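ECXA (Escherichia coli, PDB 4L63) binds a zinc ion through three histidines and probably acts as a zinc-dependent metallopeptidase of the metzincin type. Local coordinates at residues P31-T36 / I76-V81; T96-N101 / R117-S122; K151-I156 / D206-L211; E185-R190 / R249-G254. One frame throughout, in Å; residues are numbered along the deposited sequence. Where two conformers were deposited one is given.

Overall arrangement
Contacts 1, 2 and 3 follow one another along the chain, whereas contacts 3 and 4 interleave. Contacts 1 and 2 lie in the same five-stranded mixed sheet, their centres about 25 Å apart: contact 1 joins the edge strand 78-80 to strand 33-36, and contact 2 lies where strands 91-96 and 115-119 end. Contact 3 is about 18 Å from contact 2 between centres and touches it through Ile118 and Leu154; it lies on helix 146-165, which carries His160 and His164. Contact 4, about 36 Å from contact 2 between centres, is disulfide-bridged, where strand 181-186 ends, against the loop after helix 246-249. The zinc-bearing helix is thus packed between sheet and helix 207-215.

Contact 1 (P31-T36 / I76-V81)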
# COMPACT_ATOMS: atom_id res chain seq x y z
N PRO A 31 -27.21 -8.83 -14.90
CA PRO A 31 -27.03 -8.72 -13.45
C PRO A 31 -26.93 -10.09 -12.77
O PRO A 31 -26.28 -10.20 -11.72
CB PRO A 31 -28.28 -7.97 -12.99
CG PRO A 31 -28.74 -7.22 -14.20
CD PRO A 31 -28.43 -8.12 -15.36
N VAL A 32 -27.55 -11.10 -13.37
CA VAL A 32 -27.54 -12.46 -12.84
C VAL A 32 -26.95 -13.44 -13.87
O VAL A 32 -27.32 -13.40 -15.05
CB VAL A 32 -28.96 -12.93 -12.44
CG1 VAL A 32 -29.93 -12.73 -13.60
CG2 VAL A 32 -28.93 -14.38 -11.99
N ILE A 33 -26.03 -14.30 -13.44
CA ILE A 33 -25.38 -15.20 -14.38
C ILE A 33 -26.16 -16.51 -14.55
O ILE A 33 -26.15 -17.39 -13.68
CB ILE A 33 -23.93 -15.50 -13.96
CG1 ILE A 33 -23.10 -14.22 -14.04
CG2 ILE A 33 -23.32 -16.59 -14.84
CD1 ILE A 33 -21.63 -14.40 -13.71
N ASN A 34 -26.85 -16.62 -15.68
CA ASN A 34 -27.65 -17.78 -16.00
C ASN A 34 -26.76 -18.86 -16.60
O ASN A 34 -26.00 -18.58 -17.52
CB ASN A 34 -28.75 -17.38 -16.98
CG ASN A 34 -29.97 -16.81 -16.29
OD1 ASN A 34 -30.15 -16.95 -15.08
ND2 ASN A 34 -30.78 -16.08 -17.05
N TYR A 35 -26.84 -20.09 -16.10
CA TYR A 35 -25.96 -21.13 -16.63
C TYR A 35 -26.62 -22.50 -16.71
O TYR A 35 -27.50 -22.83 -15.92
CB TYR A 35 -24.69 -21.22 -15.79
CG TYR A 35 -24.89 -21.73 -14.38
CD1 TYR A 35 -25.24 -20.86 -13.35
CD2 TYR A 35 -24.71 -23.07 -14.08
CE1 TYR A 35 -25.42 -21.32 -12.06
CE2 TYR A 35 -24.89 -23.54 -12.80
CZ TYR A 35 -25.24 -22.66 -11.79
OH TYR A 35 -25.41 -23.12 -10.51
N THR A 36 -26.19 -23.30 -17.69
CA THR A 36 -26.73 -24.64 -17.89
C THR A 36 -25.73 -25.72 -17.47
O THR A 36 -24.52 -25.59 -17.70
CB THR A 36 -27.14 -24.88 -19.36
OG1 THR A 36 -25.96 -25.06 -20.17
CG2 THR A 36 -27.96 -23.72 -19.90
N ILE A 76 -21.34 -11.27 -7.22
CA ILE A 76 -22.01 -11.95 -8.32
C ILE A 76 -23.17 -12.77 -7.83
O ILE A 76 -23.16 -13.30 -6.74
CB ILE A 76 -21.09 -12.94 -9.05
CG1 ILE A 76 -20.45 -13.91 -8.08
CG2 ILE A 76 -20.05 -12.20 -9.85
CD1 ILE A 76 -20.37 -15.32 -8.58
N ARG A 77 -24.17 -12.91 -8.69
CA ARG A 77 -25.32 -13.73 -8.34
C ARG A 77 -25.71 -14.61 -9.51
O ARG A 77 -25.66 -14.19 -10.67
CB ARG A 77 -26.50 -12.86 -7.89
CG ARG A 77 -26.26 -12.16 -6.57
CD ARG A 77 -27.45 -11.32 -6.15
NE ARG A 77 -27.69 -10.23 -7.10
CZ ARG A 77 -28.66 -10.24 -8.01
NH1 ARG A 77 -29.49 -11.28 -8.10
NH2 ARG A 77 -28.81 -9.22 -8.84
N VAL A 78 -26.08 -15.84 -9.19
CA VAL A 78 -26.36 -16.82 -10.23
C VAL A 78 -27.63 -17.61 -10.07
O VAL A 78 -28.33 -17.53 -9.06
CB VAL A 78 -25.26 -17.87 -10.34
CG1 VAL A 78 -23.93 -17.22 -10.59
CG2 VAL A 78 -25.21 -18.70 -9.06
N GLN A 79 -27.84 -18.44 -11.08
CA GLN A 79 -29.05 -19.19 -11.20
C GLN A 79 -28.91 -20.24 -12.28
O GLN A 79 -28.65 -19.93 -13.44
CB GLN A 79 -30.19 -18.25 -11.50
CG GLN A 79 -31.54 -18.90 -11.59
CD GLN A 79 -32.58 -17.86 -11.86
OE1 GLN A 79 -32.51 -17.15 -12.86
NE2 GLN A 79 -33.55 -17.74 -10.95
N GLN A 80 -29.06 -21.50 -11.87
CA GLN A 80 -28.99 -22.60 -12.80
C GLN A 80 -30.24 -22.60 -13.67
O GLN A 80 -31.36 -22.47 -13.17
CB GLN A 80 -28.86 -23.92 -12.05
CG GLN A 80 -28.07 -24.95 -12.81
CD GLN A 80 -28.06 -26.29 -12.13
OE1 GLN A 80 -29.01 -26.67 -11.45
NE2 GLN A 80 -26.94 -27.00 -12.26
N VAL A 81 -30.03 -22.74 -14.97
CA VAL A 81 -31.12 -22.77 -15.93
C VAL A 81 -31.04 -24.03 -16.77
O VAL A 81 -30.03 -24.29 -17.43
CB VAL A 81 -31.09 -21.53 -16.83
CG1 VAL A 81 -32.13 -21.67 -17.93
CG2 VAL A 81 -31.36 -20.28 -16.01
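Ile33 and Val78 face each other as a parallel bridge pair with CA atoms 4.6 Å apart, and Asn34 with Gln79 and Tyr35 with Gln80 continue the register. Four backbone hydrogen bonds join the strands, donated in turn from Ile33 N to Arg77 O, Gln79 N to Ile33 O, Tyr35 N to Gln79 O and Val81 N to Tyr35 O. The last is short and straight, 2.7 Å from Val81 N to Tyr35 O with 175° at the hydrogen; the bond from Gln79 N to Ile33 O is longer, at 3.3 Å. CA-H...O contacts accompany these bonds, among them Asn34 CA to Gln79 O at 3.5 Å.

Aromatic packing centres on Tyr35. Its CG sits between the backbone N and carbonyl carbon (chi1 68°), and the ring reaches across to the neighbouring strand. Gln80 CA lies over one face in a CH-pi contact, 4.0 Å from the ring centroid, while Gln80 CG comes within 3.5 Å of Tyr35 CE2. Val78 CB approaches the ring edge at CE1. Gln80 NE2 is hydrogen-bonded to Ser61 OG.

Apolar packing adds Ile33 CB against Val78 CG1 at 3.8 Å. Phe68 of helix 60-70 meets Tyr35 and Val78 on the face they share with Ile33 and Gln80. Together the strands form the parallel edge of the mixed sheet; their connection, with strands 41-44 and 56-59 besides helix 60-70, makes an elaborated beta-alpha-beta crossover.

Contact 2 (T96-N101 / R117-S122)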
# COMPACT_ATOMS: atom_id res chain seq x y z
N THR A 96 -16.12 -33.45 -21.52
CA THR A 96 -15.56 -33.86 -22.80
C THR A 96 -14.64 -35.07 -22.63
O THR A 96 -14.29 -35.43 -21.50
CB THR A 96 -14.77 -32.72 -23.47
OG1 THR A 96 -13.72 -32.28 -22.60
CG2 THR A 96 -15.68 -31.55 -23.81
N ASN A 97 -14.24 -35.67 -23.74
CA ASN A 97 -13.31 -36.80 -23.71
C ASN A 97 -12.21 -36.66 -24.75
O ASN A 97 -12.14 -37.44 -25.69
CB ASN A 97 -14.06 -38.12 -23.92
CG ASN A 97 -14.41 -38.81 -22.62
OD1 ASN A 97 -13.57 -39.49 -22.02
ND2 ASN A 97 -15.65 -38.66 -22.17
N TYR A 98 -11.35 -35.66 -24.57
CA TYR A 98 -10.21 -35.48 -25.47
C TYR A 98 -9.00 -36.28 -25.00
O TYR A 98 -8.21 -36.76 -25.82
CB TYR A 98 -9.84 -34.00 -25.61
CG TYR A 98 -10.91 -33.14 -26.26
CD1 TYR A 98 -11.00 -33.03 -27.64
CD2 TYR A 98 -11.80 -32.40 -25.49
CE1 TYR A 98 -11.97 -32.24 -28.24
CE2 TYR A 98 -12.77 -31.60 -26.08
CZ TYR A 98 -12.85 -31.53 -27.45
OH TYR A 98 -13.81 -30.74 -28.04
N ALA A 99 -8.87 -36.44 -23.68
CA ALA A 99 -7.72 -37.09 -23.05
C ALA A 99 -6.42 -36.44 -23.52
O ALA A 99 -5.58 -37.10 -24.14
CB ALA A 99 -7.72 -38.59 -23.34
N ASP A 100 -6.25 -35.16 -23.21
CA ASP A 100 -5.28 -34.33 -23.92
C ASP A 100 -4.48 -33.47 -22.92
O ASP A 100 -4.12 -32.33 -23.18
CB ASP A 100 -6.05 -33.52 -25.00
CG ASP A 100 -5.23 -32.43 -25.67
OD1 ASP A 100 -5.14 -31.30 -25.13
OD2 ASP A 100 -4.65 -32.71 -26.74
N ASN A 101 -4.15 -34.06 -21.78
CA ASN A 101 -3.18 -33.46 -20.86
C ASN A 101 -3.64 -32.08 -20.38
O ASN A 101 -2.85 -31.15 -20.23
CB ASN A 101 -1.81 -33.39 -21.57
CG ASN A 101 -0.67 -32.95 -20.67
OD1 ASN A 101 -0.65 -33.25 -19.47
ND2 ASN A 101 0.28 -32.22 -21.25
N ARG A 117 -15.60 -26.55 -20.04
CA ARG A 117 -15.60 -27.99 -20.19
C ARG A 117 -14.68 -28.67 -19.18
O ARG A 117 -13.58 -28.18 -18.89
CB ARG A 117 -15.22 -28.38 -21.62
CG ARG A 117 -13.80 -28.02 -22.01
CD ARG A 117 -13.51 -28.40 -23.45
NE ARG A 117 -12.12 -28.12 -23.79
CZ ARG A 117 -11.12 -28.97 -23.59
NH1 ARG A 117 -9.88 -28.64 -23.91
NH2 ARG A 117 -11.37 -30.16 -23.05
N ILE A 118 -15.15 -29.78 -18.63
CA ILE A 118 -14.34 -30.63 -17.75
C ILE A 118 -14.07 -31.94 -18.46
O ILE A 118 -14.97 -32.78 -18.59
CB ILE A 118 -15.03 -30.90 -16.40
CG1 ILE A 118 -15.17 -29.61 -15.59
CG2 ILE A 118 -14.26 -31.95 -15.61
CD1 ILE A 118 -13.86 -29.00 -15.17
N ASP A 119 -12.85 -32.12 -18.93
CA ASP A 119 -12.48 -33.36 -19.61
C ASP A 119 -12.54 -34.51 -18.62
O ASP A 119 -12.06 -34.40 -17.50
CB ASP A 119 -11.08 -33.25 -20.22
CG ASP A 119 -10.85 -34.28 -21.30
OD1 ASP A 119 -10.37 -35.39 -20.98
OD2 ASP A 119 -11.15 -33.98 -22.48
N ILE A 120 -13.15 -35.62 -19.04
CA ILE A 120 -13.25 -36.78 -18.17
C ILE A 120 -12.11 -37.74 -18.45
O ILE A 120 -11.57 -38.38 -17.54
CB ILE A 120 -14.60 -37.49 -18.34
CG1 ILE A 120 -15.75 -36.50 -18.17
CG2 ILE A 120 -14.73 -38.62 -17.35
CD1 ILE A 120 -15.80 -35.86 -16.80
N GLY A 121 -11.72 -37.84 -19.73
CA GLY A 121 -10.62 -38.68 -20.14
C GLY A 121 -9.27 -38.23 -19.61
O GLY A 121 -8.42 -39.06 -19.29
N SER A 122 -9.07 -36.92 -19.52
CA SER A 122 -7.83 -36.38 -18.97
C SER A 122 -7.71 -36.68 -17.48
O SER A 122 -6.64 -37.04 -17.00
CB SER A 122 -7.73 -34.86 -19.21
OG SER A 122 -7.29 -34.58 -20.53
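Thr96 OG1 is placed between its own backbone N and carbonyl carbon (chi1 58°), while Asp119 CG lies anti to its backbone N (chi1 -160°), and the hydroxyl and carboxylate meet. Asp119 is the N-cap of the weakly bonded start of helix 120-126, at the end of a parallel strand pair in which Thr96 N donates to Ile118 O and Ile120 N donates to Thr96 O.

The carboxylate also gathers the loop. Asp119 OD2 accepts from Tyr98 N at 2.7 Å on its syn lone pair and from Thr96 OG1 at 3.1 Å on the anti side, out of the carboxylate plane. Asp119 OD1 accepts from Ala99 N at 3.3 Å and from Ser122 N, the capping bond, modelled very short. One carboxylate therefore ties the loop after strand 91-96 to the start of the helix, and these donors would be expected to stabilise its negative charge.

Arg117 NH2 donates to Thr96 OG1 in the guanidinium plane. Tyr98 CE2 lies over a face of that group, ring and guanidinium planes being 67° apart. Farther along the loop, Ser122 OG accepts from Asp100 N at 2.9 Å.

Contact 3 (K151-I156 / D206-L211)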
# COMPACT_ATOMS: atom_id res chain seq x y z
N LYS A 151 -11.60 -35.56 -5.90
CA LYS A 151 -12.64 -34.55 -5.66
C LYS A 151 -12.02 -33.18 -5.40
O LYS A 151 -12.53 -32.16 -5.86
CB LYS A 151 -13.54 -34.94 -4.48
CG LYS A 151 -13.80 -36.43 -4.33
CD LYS A 151 -14.23 -36.79 -2.91
CE LYS A 151 -15.67 -37.24 -2.84
NZ LYS A 151 -15.88 -38.10 -1.64
N LEU A 152 -10.91 -33.16 -4.67
CA LEU A 152 -10.17 -31.94 -4.40
C LEU A 152 -9.75 -31.29 -5.72
O LEU A 152 -9.99 -30.10 -5.94
CB LEU A 152 -8.94 -32.22 -3.53
CG LEU A 152 -7.97 -31.06 -3.30
CD1 LEU A 152 -8.68 -29.89 -2.65
CD2 LEU A 152 -6.77 -31.50 -2.46
N LYS A 153 -9.13 -32.09 -6.58
CA LYS A 153 -8.67 -31.64 -7.89
C LYS A 153 -9.84 -31.15 -8.75
O LYS A 153 -9.69 -30.20 -9.52
CB LYS A 153 -7.92 -32.77 -8.60
CG LYS A 153 -6.60 -32.35 -9.21
CD LYS A 153 -5.52 -32.20 -8.15
CE LYS A 153 -4.17 -31.85 -8.76
NZ LYS A 153 -4.29 -30.84 -9.85
N LEU A 154 -10.99 -31.79 -8.60
CA LEU A 154 -12.16 -31.41 -9.39
C LEU A 154 -12.72 -30.06 -8.97
O LEU A 154 -13.03 -29.22 -9.83
CB LEU A 154 -13.25 -32.48 -9.30
CG LEU A 154 -14.17 -32.50 -10.52
CD1 LEU A 154 -13.54 -33.31 -11.65
CD2 LEU A 154 -15.55 -33.03 -10.18
N ARG A 155 -12.86 -29.83 -7.67
CA ARG A 155 -13.36 -28.55 -7.18
C ARG A 155 -12.42 -27.41 -7.56
O ARG A 155 -12.86 -26.38 -8.07
CB ARG A 155 -13.54 -28.57 -5.66
CG ARG A 155 -14.62 -29.51 -5.18
CD ARG A 155 -14.82 -29.40 -3.68
NE ARG A 155 -15.83 -30.35 -3.21
CZ ARG A 155 -17.14 -30.12 -3.24
NH1 ARG A 155 -17.98 -31.04 -2.80
NH2 ARG A 155 -17.61 -28.97 -3.72
N ILE A 156 -11.13 -27.61 -7.30
CA ILE A 156 -10.10 -26.67 -7.71
C ILE A 156 -10.22 -26.35 -9.20
O ILE A 156 -10.26 -25.19 -9.59
CB ILE A 156 -8.68 -27.21 -7.44
CG1 ILE A 156 -8.46 -27.38 -5.94
CG2 ILE A 156 -7.63 -26.29 -8.05
CD1 ILE A 156 -7.10 -27.94 -5.58
N ASP A 206 1.86 -25.48 -9.06
CA ASP A 206 0.86 -26.39 -8.51
C ASP A 206 0.17 -25.69 -7.35
O ASP A 206 0.78 -25.45 -6.31
CB ASP A 206 1.49 -27.70 -8.04
CG ASP A 206 0.45 -28.66 -7.47
OD1 ASP A 206 -0.39 -29.17 -8.24
OD2 ASP A 206 0.47 -28.88 -6.24
N TYR A 207 -1.10 -25.36 -7.56
CA TYR A 207 -1.89 -24.61 -6.59
C TYR A 207 -1.87 -25.24 -5.19
O TYR A 207 -1.75 -24.54 -4.19
CB TYR A 207 -3.33 -24.46 -7.08
CG TYR A 207 -4.26 -23.83 -6.07
CD1 TYR A 207 -4.19 -22.46 -5.79
CD2 TYR A 207 -5.21 -24.59 -5.39
CE1 TYR A 207 -5.04 -21.88 -4.86
CE2 TYR A 207 -6.06 -24.02 -4.47
CZ TYR A 207 -5.98 -22.67 -4.21
OH TYR A 207 -6.83 -22.10 -3.29
N ILE A 208 -2.00 -26.56 -5.14
CA ILE A 208 -2.05 -27.26 -3.86
C ILE A 208 -0.75 -27.07 -3.10
O ILE A 208 -0.74 -26.76 -1.91
CB ILE A 208 -2.32 -28.76 -4.03
CG1 ILE A 208 -3.67 -28.98 -4.71
CG2 ILE A 208 -2.29 -29.45 -2.67
CD1 ILE A 208 -4.06 -30.44 -4.82
N ASP A 209 0.36 -27.27 -3.81
CA ASP A 209 1.68 -27.12 -3.24
C ASP A 209 1.92 -25.68 -2.76
O ASP A 209 2.46 -25.46 -1.68
CB ASP A 209 2.75 -27.52 -4.25
CG ASP A 209 4.12 -27.70 -3.62
OD1 ASP A 209 4.20 -28.35 -2.55
OD2 ASP A 209 5.11 -27.20 -4.19
N ARG A 210 1.52 -24.70 -3.57
CA ARG A 210 1.68 -23.31 -3.17
C ARG A 210 0.77 -22.97 -1.99
O ARG A 210 1.17 -22.23 -1.09
CB ARG A 210 1.40 -22.36 -4.34
CG ARG A 210 2.31 -22.58 -5.55
CD ARG A 210 3.75 -22.78 -5.13
NE ARG A 210 4.27 -21.62 -4.40
CZ ARG A 210 5.34 -21.66 -3.61
NH1 ARG A 210 5.99 -22.80 -3.41
NH2 ARG A 210 5.74 -20.56 -2.99
N LEU A 211 -0.44 -23.52 -1.99
CA LEU A 211 -1.39 -23.25 -0.91
C LEU A 211 -0.89 -23.86 0.40
O LEU A 211 -0.98 -23.24 1.46
CB LEU A 211 -2.77 -23.81 -1.25
CG LEU A 211 -3.87 -23.51 -0.22
CD1 LEU A 211 -3.96 -22.01 0.02
CD2 LEU A 211 -5.21 -24.07 -0.66
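Ile156 meets Tyr207 and Ile208 where two helices pack; the axes of segments 151-156 and 207-211 come within 12.4 Å, at 95° to each other. From Ile156 CB, which points toward the other helix, the side chain divides. The CG2 branch, anti to the backbone N, comes to 4.0 Å from Tyr207 CD2. The other branch leaves through CG1, which lies anti to the carbonyl carbon (chi1 -64°), and chi2 of 179° then extends CD1 toward the partner helix. There CD1 approaches Tyr207 CD2 at the edge of the ring, near its plane, and touches Ile208 CG1 at 3.7 Å. The Ile156 and Ile208 side chains cross at about a right angle.

Ile208 continues to its own tip, CD1, which meets Leu152 CD2 tip to tip at 3.7 Å. The aliphatic part of Lys153 passes the same methyl obliquely, its CD lying 4.0 Å from Ile208 CD1. No hydrogen bond crosses between the segments, which bury 215 Å². The touching atoms are apolar; Lys153 NZ lies 4.5 Å from Asp206 OD1, too far for a salt bridge. The start of the second helix is fixed locally by Asp206, whose OD2 accepts the capping bond from Asp209 N, the donor lying above the carboxylate plane. Tyr207 OH is hydrogen-bonded to Gly225 N.

In the fold, this packing joins helix 146-165, one turn ahead of the zinc ligand His160, to the first turn of helix 207-215. Leu134 of helix 131-137 also touches Ile208, while Ile224, in a loop, packs on Ile156.

Contact 4 (E185-R190 / R249-G254); sequences EVARCR and RFSCLG
Cys189 SG and Cys252 SG form a disulfide, 2.1 Å long with a chi3 of 92°, that covalently ties the segment following strand 181-186 to the loop following helix 246-249. Cys189 SG is anti to its backbone N (chi1 -179°), whereas Cys252 SG lies between its backbone N and carbonyl carbon.

Backbone hydrogen bonds align the two segments next to it. Arg188 N donates to Arg249 O, and Ser251 N donates to Arg188 O almost straight, with 175° at the hydrogen. Ser251 OG donates to Ala187 O at 2.7 Å, from above the carbonyl plane, and is hydrogen-bonded to Arg228 NH1. Two waters add bridges: water 1 donates to Arg249 O at 2.8 Å and weakly to Glu185 O; water 2 donates to Arg188 O and weakly accepts from Cys252 N.

Farther out, the Arg188 chain bends at chi3 and runs beside Phe250, with Arg188 CD 4.1 Å from Phe250 CE1 at the ring edge. Its guanidinium grips Glu185 side-on: Arg188 NH1 meets Glu185 OE1 at 2.8 Å in a salt bridge, and NE meets OE2. Arg249 CB and Leu253 CD2 lie over opposite faces of the Phe250 ring, each toward the rim.

Strand 12-16 lies alongside strand 181-186, with Val12 hydrogen-bonded through its backbone to Val186, and helix 228-239 packs on Val186, Ala187, Cys189 and Ser251. Arg190 and Arg249 each hydrogen-bond to the backbone of a neighbouring chain.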
# COMPACT_ATOMS: atom_id res chain seq x y z
N GLU A 185 -3.48 -6.36 -15.47
CA GLU A 185 -3.53 -6.57 -14.03
C GLU A 185 -4.64 -5.74 -13.41
O GLU A 185 -4.79 -4.56 -13.73
CB GLU A 185 -2.20 -6.22 -13.36
CG GLU A 185 -2.17 -6.62 -11.88
CD GLU A 185 -0.86 -6.29 -11.18
OE1 GLU A 185 0.10 -5.81 -11.83
OE2 GLU A 185 -0.81 -6.51 -9.95
N VAL A 186 -5.42 -6.35 -12.52
CA VAL A 186 -6.47 -5.63 -11.83
C VAL A 186 -6.32 -5.81 -10.31
O VAL A 186 -5.68 -6.76 -9.85
CB VAL A 186 -7.87 -6.09 -12.27
CG1 VAL A 186 -8.11 -5.76 -13.74
CG2 VAL A 186 -8.03 -7.60 -12.05
N ALA A 187 -6.90 -4.88 -9.56
CA ALA A 187 -7.11 -5.07 -8.12
C ALA A 187 -5.84 -5.38 -7.34
O ALA A 187 -5.87 -6.12 -6.36
CB ALA A 187 -8.14 -6.19 -7.89
N ARG A 188 -4.71 -4.81 -7.77
CA ARG A 188 -3.44 -5.11 -7.11
C ARG A 188 -3.48 -4.80 -5.62
O ARG A 188 -3.96 -3.74 -5.19
CB ARG A 188 -2.30 -4.33 -7.74
CG ARG A 188 -1.00 -4.42 -6.94
CD ARG A 188 0.00 -3.44 -7.49
NE ARG A 188 0.39 -3.85 -8.83
CZ ARG A 188 1.41 -3.32 -9.51
NH1 ARG A 188 1.69 -3.77 -10.72
NH2 ARG A 188 2.14 -2.36 -8.96
N CYS A 189 -2.97 -5.74 -4.83
CA CYS A 189 -2.79 -5.48 -3.41
C CYS A 189 -1.64 -6.31 -2.90
O CYS A 189 -1.76 -7.52 -2.72
CB CYS A 189 -4.06 -5.78 -2.63
SG CYS A 189 -3.84 -5.44 -0.85
N ARG A 190 -0.50 -5.65 -2.71
CA ARG A 190 0.69 -6.32 -2.18
C ARG A 190 0.82 -6.17 -0.68
O ARG A 190 1.54 -6.93 -0.04
CB ARG A 190 1.94 -5.78 -2.85
CG ARG A 190 2.05 -6.18 -4.32
CD ARG A 190 3.13 -5.36 -4.99
NE ARG A 190 2.76 -3.95 -5.03
CZ ARG A 190 3.41 -3.03 -5.72
NH1 ARG A 190 4.46 -3.37 -6.45
NH2 ARG A 190 3.00 -1.76 -5.70
N ARG A 249 -7.05 -0.64 -11.14
CA ARG A 249 -5.72 -1.25 -11.02
C ARG A 249 -5.34 -1.64 -9.60
O ARG A 249 -4.52 -2.55 -9.40
CB ARG A 249 -4.64 -0.31 -11.56
CG ARG A 249 -4.72 -0.04 -13.06
CD ARG A 249 -3.59 0.89 -13.48
NE ARG A 249 -2.31 0.44 -12.96
CZ ARG A 249 -1.18 1.13 -13.01
NH1 ARG A 249 -1.16 2.34 -13.55
NH2 ARG A 249 -0.07 0.61 -12.50
N PHE A 250 -5.91 -0.94 -8.61
CA PHE A 250 -5.50 -1.14 -7.21
C PHE A 250 -6.69 -1.45 -6.33
O PHE A 250 -7.75 -0.87 -6.50
CB PHE A 250 -4.80 0.10 -6.66
CG PHE A 250 -3.67 0.58 -7.51
CD1 PHE A 250 -2.47 -0.10 -7.53
CD2 PHE A 250 -3.79 1.74 -8.26
CE1 PHE A 250 -1.42 0.35 -8.30
CE2 PHE A 250 -2.74 2.19 -9.03
CZ PHE A 250 -1.56 1.50 -9.06
N SER A 251 -6.52 -2.36 -5.36
CA SER A 251 -7.63 -2.68 -4.46
C SER A 251 -7.30 -2.41 -2.98
O SER A 251 -8.13 -2.67 -2.12
CB SER A 251 -8.06 -4.14 -4.62
OG SER A 251 -7.06 -5.03 -4.14
N CYS A 252 -6.11 -1.90 -2.69
CA CYS A 252 -5.82 -1.51 -1.30
C CYS A 252 -4.79 -0.38 -1.21
O CYS A 252 -4.03 -0.30 -0.25
CB CYS A 252 -5.36 -2.73 -0.46
SG CYS A 252 -3.67 -3.38 -0.75
N LEU A 253 -4.79 0.52 -2.20
CA LEU A 253 -3.77 1.56 -2.24
C LEU A 253 -3.99 2.60 -1.14
O LEU A 253 -3.05 3.28 -0.74
CB LEU A 253 -3.74 2.26 -3.61
CG LEU A 253 -2.50 3.15 -3.82
CD1 LEU A 253 -1.24 2.34 -3.60
CD2 LEU A 253 -2.52 3.76 -5.23
N GLY A 254 -5.22 2.68 -0.64
CA GLY A 254 -5.52 3.54 0.49
C GLY A 254 -4.58 3.28 1.67
O GLY A 254 -4.28 4.19 2.45
O HOH W 1 -3.01 -3.63 -11.47
O HOH W 2 -3.11 -1.51 -4.00